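Local coordinates for DNA processing protein DprA (Streptococcus pneumoniae, PDB 3UQZ) that helps load RecA recombinase onto single-stranded DNA during transformation, and binds such DNA cooperatively and protects it from nucleases, at residues Q58-D61 and A62-S65; D79-P82 and W83-E87. All coordinates share one frame; numbering follows the deposited sequence.

Contact 1: Q58-D61 and A62-S65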
loop_
_atom_site.group_PDB
_atom_site.type_symbol
_atom_site.label_atom_id
_atom_site.label_comp_id
_atom_site.label_asym_id
_atom_site.label_seq_id
_atom_site.Cartn_x
_atom_site.Cartn_y
_atom_site.Cartn_z
ATOM N N GLN A 58 -15.112 -3.304 -53.773
ATOM C CA GLN A 58 -14.219 -2.268 -54.303
ATOM C C GLN A 58 -12.740 -2.520 -53.997
ATOM O O GLN A 58 -11.876 -1.893 -54.614
ATOM C CB GLN A 58 -14.666 -0.868 -53.859
ATOM C CG GLN A 58 -15.967 -0.425 -54.535
ATOM C CD GLN A 58 -16.671 0.704 -53.832
ATOM O OE1 GLN A 58 -16.311 1.126 -52.724
ATOM N NE2 GLN A 58 -17.716 1.215 -54.467
ATOM N N ILE A 59 -12.446 -3.447 -53.066
ATOM C CA ILE A 59 -11.076 -3.781 -52.665
ATOM C C ILE A 59 -10.278 -4.446 -53.785
ATOM O O ILE A 59 -10.710 -5.460 -54.336
ATOM C CB ILE A 59 -11.044 -4.579 -51.316
ATOM C CG1 ILE A 59 -11.331 -3.644 -50.117
ATOM C CG2 ILE A 59 -9.714 -5.324 -51.120
ATOM C CD1 ILE A 59 -11.777 -4.323 -48.866
ATOM N N ASP A 60 -9.113 -3.863 -54.110
ATOM C CA ASP A 60 -8.176 -4.404 -55.091
ATOM C C ASP A 60 -7.365 -5.486 -54.362
ATOM O O ASP A 60 -6.430 -5.170 -53.621
ATOM C CB ASP A 60 -7.266 -3.285 -55.660
ATOM C CG ASP A 60 -6.110 -3.718 -56.567
ATOM O OD1 ASP A 60 -6.131 -4.871 -57.061
ATOM O OD2 ASP A 60 -5.204 -2.886 -56.814
ATOM N N ASP A 61 -7.763 -6.756 -54.545
ATOM C CA ASP A 61 -7.146 -7.933 -53.929
ATOM C C ASP A 61 -5.636 -8.049 -54.138
ATOM O O ASP A 61 -4.941 -8.511 -53.236
ATOM C CB ASP A 61 -7.846 -9.218 -54.381
ATOM C CG ASP A 61 -9.236 -9.373 -53.815
ATOM O OD1 ASP A 61 -9.358 -9.832 -52.664
ATOM O OD2 ASP A 61 -10.208 -9.034 -54.524
ATOM N N ALA A 62 -5.135 -7.630 -55.304
ATOM C CA ALA A 62 -3.712 -7.676 -55.630
ATOM C C ALA A 62 -2.907 -6.704 -54.751
ATOM O O ALA A 62 -1.867 -7.094 -54.210
ATOM C CB ALA A 62 -3.503 -7.362 -57.104
ATOM N N HIS A 63 -3.404 -5.456 -54.594
ATOM C CA HIS A 63 -2.789 -4.415 -53.771
ATOM C C HIS A 63 -2.842 -4.783 -52.277
ATOM O O HIS A 63 -1.844 -4.601 -51.574
ATOM C CB HIS A 63 -3.466 -3.055 -54.031
ATOM C CG HIS A 63 -2.969 -1.949 -53.151
ATOM N ND1 HIS A 63 -3.648 -1.582 -51.995
ATOM C CD2 HIS A 63 -1.860 -1.179 -53.269
ATOM C CE1 HIS A 63 -2.940 -0.598 -51.459
ATOM N NE2 HIS A 63 -1.854 -0.322 -52.187
ATOM N N LEU A 64 -4.006 -5.302 -51.804
ATOM C CA LEU A 64 -4.227 -5.698 -50.415
ATOM C C LEU A 64 -3.425 -6.928 -50.019
ATOM O O LEU A 64 -2.966 -6.996 -48.877
ATOM C CB LEU A 64 -5.719 -5.886 -50.100
ATOM C CG LEU A 64 -6.089 -6.006 -48.610
ATOM C CD1 LEU A 64 -6.085 -4.666 -47.929
ATOM C CD2 LEU A 64 -7.430 -6.651 -48.427
ATOM N N SER A 65 -3.251 -7.893 -50.942
ATOM C CA SER A 65 -2.479 -9.106 -50.668
ATOM C C SER A 65 -0.998 -8.786 -50.440
ATOM O O SER A 65 -0.348 -9.431 -49.618
ATOM C CB SER A 65 -2.654 -10.132 -51.779
ATOM O OG SER A 65 -2.175 -11.402 -51.368
#

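Contact 2: D79-P82 and W83-E87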
loop_
_atom_site.group_PDB
_atom_site.type_symbol
_atom_site.label_atom_id
_atom_site.label_comp_id
_atom_site.label_asym_id
_atom_site.label_seq_id
_atom_site.Cartn_x
_atom_site.Cartn_y
_atom_site.Cartn_z
ATOM N N ASP A 79 -3.808 -22.117 -34.012
ATOM C CA ASP A 79 -3.396 -22.897 -32.838
ATOM C C ASP A 79 -2.468 -22.123 -31.904
ATOM O O ASP A 79 -2.511 -22.331 -30.691
ATOM C CB ASP A 79 -2.685 -24.206 -33.266
ATOM C CG ASP A 79 -3.225 -24.880 -34.519
ATOM O OD1 ASP A 79 -3.077 -24.296 -35.623
ATOM O OD2 ASP A 79 -3.733 -26.018 -34.409
ATOM N N CYS A 80 -1.609 -21.266 -32.473
ATOM C CA CYS A 80 -0.624 -20.494 -31.726
ATOM C C CYS A 80 -1.221 -19.343 -30.912
ATOM O O CYS A 80 -0.544 -18.810 -30.022
ATOM C CB CYS A 80 0.493 -20.013 -32.645
ATOM S SG CYS A 80 0.007 -18.660 -33.734
ATOM N N TYR A 81 -2.463 -18.944 -31.220
ATOM C CA TYR A 81 -3.119 -17.865 -30.498
ATOM C C TYR A 81 -3.212 -18.237 -28.995
ATOM O O TYR A 81 -3.764 -19.300 -28.672
ATOM C CB TYR A 81 -4.503 -17.562 -31.103
ATOM C CG TYR A 81 -5.100 -16.246 -30.652
ATOM C CD1 TYR A 81 -4.996 -15.105 -31.438
ATOM C CD2 TYR A 81 -5.804 -16.152 -29.450
ATOM C CE1 TYR A 81 -5.583 -13.904 -31.047
ATOM C CE2 TYR A 81 -6.371 -14.950 -29.038
ATOM C CZ TYR A 81 -6.262 -13.830 -29.843
ATOM O OH TYR A 81 -6.836 -12.652 -29.441
ATOM N N PRO A 82 -2.603 -17.408 -28.088
ATOM C CA PRO A 82 -2.623 -17.755 -26.651
ATOM C C PRO A 82 -4.005 -17.720 -26.004
ATOM O O PRO A 82 -4.767 -16.769 -26.188
ATOM C CB PRO A 82 -1.617 -16.791 -26.016
ATOM C CG PRO A 82 -1.471 -15.700 -26.964
ATOM C CD PRO A 82 -1.872 -16.147 -28.331
ATOM N N TRP A 83 -4.313 -18.787 -25.251
ATOM C CA TRP A 83 -5.594 -19.015 -24.595
ATOM C C TRP A 83 -6.014 -17.956 -23.602
ATOM O O TRP A 83 -7.206 -17.703 -23.491
ATOM C CB TRP A 83 -5.647 -20.421 -23.982
ATOM C CG TRP A 83 -5.769 -21.552 -24.972
ATOM C CD1 TRP A 83 -5.863 -21.458 -26.332
ATOM C CD2 TRP A 83 -5.832 -22.953 -24.663
ATOM N NE1 TRP A 83 -5.958 -22.711 -26.888
ATOM C CE2 TRP A 83 -5.960 -23.648 -25.886
ATOM C CE3 TRP A 83 -5.821 -23.692 -23.463
ATOM C CZ2 TRP A 83 -6.080 -25.045 -25.944
ATOM C CZ3 TRP A 83 -5.956 -25.070 -23.523
ATOM C CH2 TRP A 83 -6.081 -25.731 -24.751
ATOM N N ASP A 84 -5.065 -17.333 -22.883
ATOM C CA ASP A 84 -5.396 -16.275 -21.928
ATOM C C ASP A 84 -5.949 -15.046 -22.645
ATOM O O ASP A 84 -6.909 -14.450 -22.160
ATOM C CB ASP A 84 -4.178 -15.893 -21.080
ATOM C CG ASP A 84 -3.792 -16.904 -20.017
ATOM O OD1 ASP A 84 -4.690 -17.348 -19.261
ATOM O OD2 ASP A 84 -2.587 -17.210 -19.902
ATOM N N LEU A 85 -5.358 -14.678 -23.800
ATOM C CA LEU A 85 -5.804 -13.548 -24.611
ATOM C C LEU A 85 -7.204 -13.783 -25.216
ATOM O O LEU A 85 -7.971 -12.837 -25.338
ATOM C CB LEU A 85 -4.748 -13.197 -25.697
ATOM C CG LEU A 85 -4.990 -11.944 -26.557
ATOM C CD1 LEU A 85 -5.051 -10.661 -25.718
ATOM C CD2 LEU A 85 -3.958 -11.835 -27.649
ATOM N N SER A 86 -7.549 -15.035 -25.554
ATOM C CA SER A 86 -8.850 -15.395 -26.125
ATOM C C SER A 86 -10.003 -15.176 -25.143
ATOM O O SER A 86 -11.138 -14.999 -25.584
ATOM C CB SER A 86 -8.844 -16.849 -26.583
ATOM O OG SER A 86 -8.799 -17.720 -25.467
ATOM N N GLU A 87 -9.719 -15.201 -23.822
ATOM C CA GLU A 87 -10.703 -15.060 -22.747
ATOM C C GLU A 87 -11.179 -13.633 -22.484
ATOM O O GLU A 87 -12.166 -13.450 -21.769
ATOM C CB GLU A 87 -10.182 -15.670 -21.443
ATOM C CG GLU A 87 -9.943 -17.166 -21.478
ATOM C CD GLU A 87 -9.033 -17.594 -20.346
ATOM O OE1 GLU A 87 -8.503 -18.726 -20.415
ATOM O OE2 GLU A 87 -8.837 -16.797 -19.397
#

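Contact 1: Q58-D61 and A62-S65
The carbonyl O of Asp60 takes the N-H of Leu64 at 3.0 Å, and one residue on Ser65 N reaches Asp61 O at 2.9 Å, so the chain passes from loop into the first turn of helix 61-69. Asp60 is the N-cap. Its CG stands anti to the backbone N (chi1 172°), which turns the carboxylate forward over the start of the helix. There OD1 accepts a weak bond from Ala62 N at 3.4 Å, well off straight at 134°. The other oxygen, OD2, rests against His63 CB at 3.3 Å and is not stacked on the ring; the two side chains cross at about a right angle, while the carboxylate and ring planes are 25° apart. On the apolar side, Ile59 CG2 meets Leu64 CD2 at 3.8 Å, linking the residue before the cap with the fourth residue after it. Both of these side chains also touch helix 5-13, Ile59 on Lys10 and Leu64 on Tyr6, Lys10 and Lys13. Asp61 turns its carboxylate to that same helix, where OD1 forms a salt bridge with Lys10 and a hydrogen bond with Tyr6. Here is a hydrophobic staple, Ile59 to Leu64, across an aspartate N-cap at the start of helix 61-69, in the sterile alpha motif region of DprA.

Contact 2: D79-P82 and W83-E87
Residues 79-82 approach as an irregular loop and 83-87 coil into one short, weakly bonded helical turn, with Pro82 O drawing the two together. This carbonyl oxygen receives two weak bonds, from Ser86 N at 3.3 Å and from Leu85 N at 3.2 Å, the second bent to 121°. Tyr81 carries its ring to the side of the turn, CG lying anti to the backbone N (chi1 -165°), and crosses the Leu85 side chain at about a right angle. Leu85 CD2 lies 3.5 Å from Tyr81 OH and close to CZ, so the leucine branch packs against the phenol end of the ring. Ser86 comes to the ring edge instead: its backbone N sits near the ring plane, 3.7 Å from Tyr81 CE2. The hydroxyl of Ser86 turns back along the turn, where OG donates to Trp83 O. Pro82 adds a looser apolar touch, CG to Leu85 CB at 4.3 Å. Tyr81 OH is hydrogen-bonded to Pro92 O, while Asp84 forms a salt bridge with Arg217. In sequence the turn falls between strands 73-75 and 94-99; in space Pro82 and Leu85 pack on Leu215 of helix 204-215, and Leu85 also on Ile211 of that helix.

Contacts 1 and 2 follow one another along the chain and fall in different parts of the protein: 58-65 in the sterile alpha motif region, 79-87 in the Rossmann-like region. Their centres lie 29 Å apart and their nearest atoms about 18 Å, so they do not touch. Contact 1 is peripheral, its centre 28 Å from that of the chain, whereas contact 2 is partly buried, its centre 12 Å from the centre of the chain. Both mark a loop-to-helix entry, yet a weak side-chain cap from Asp60 sits at the helix start in contact 1, whereas in contact 2 the entry rests on weak backbone bonds to a proline carbonyl. Between them run the rest of helix 61-69 and strand 73-75, an outermost strand of the sheet within this chain.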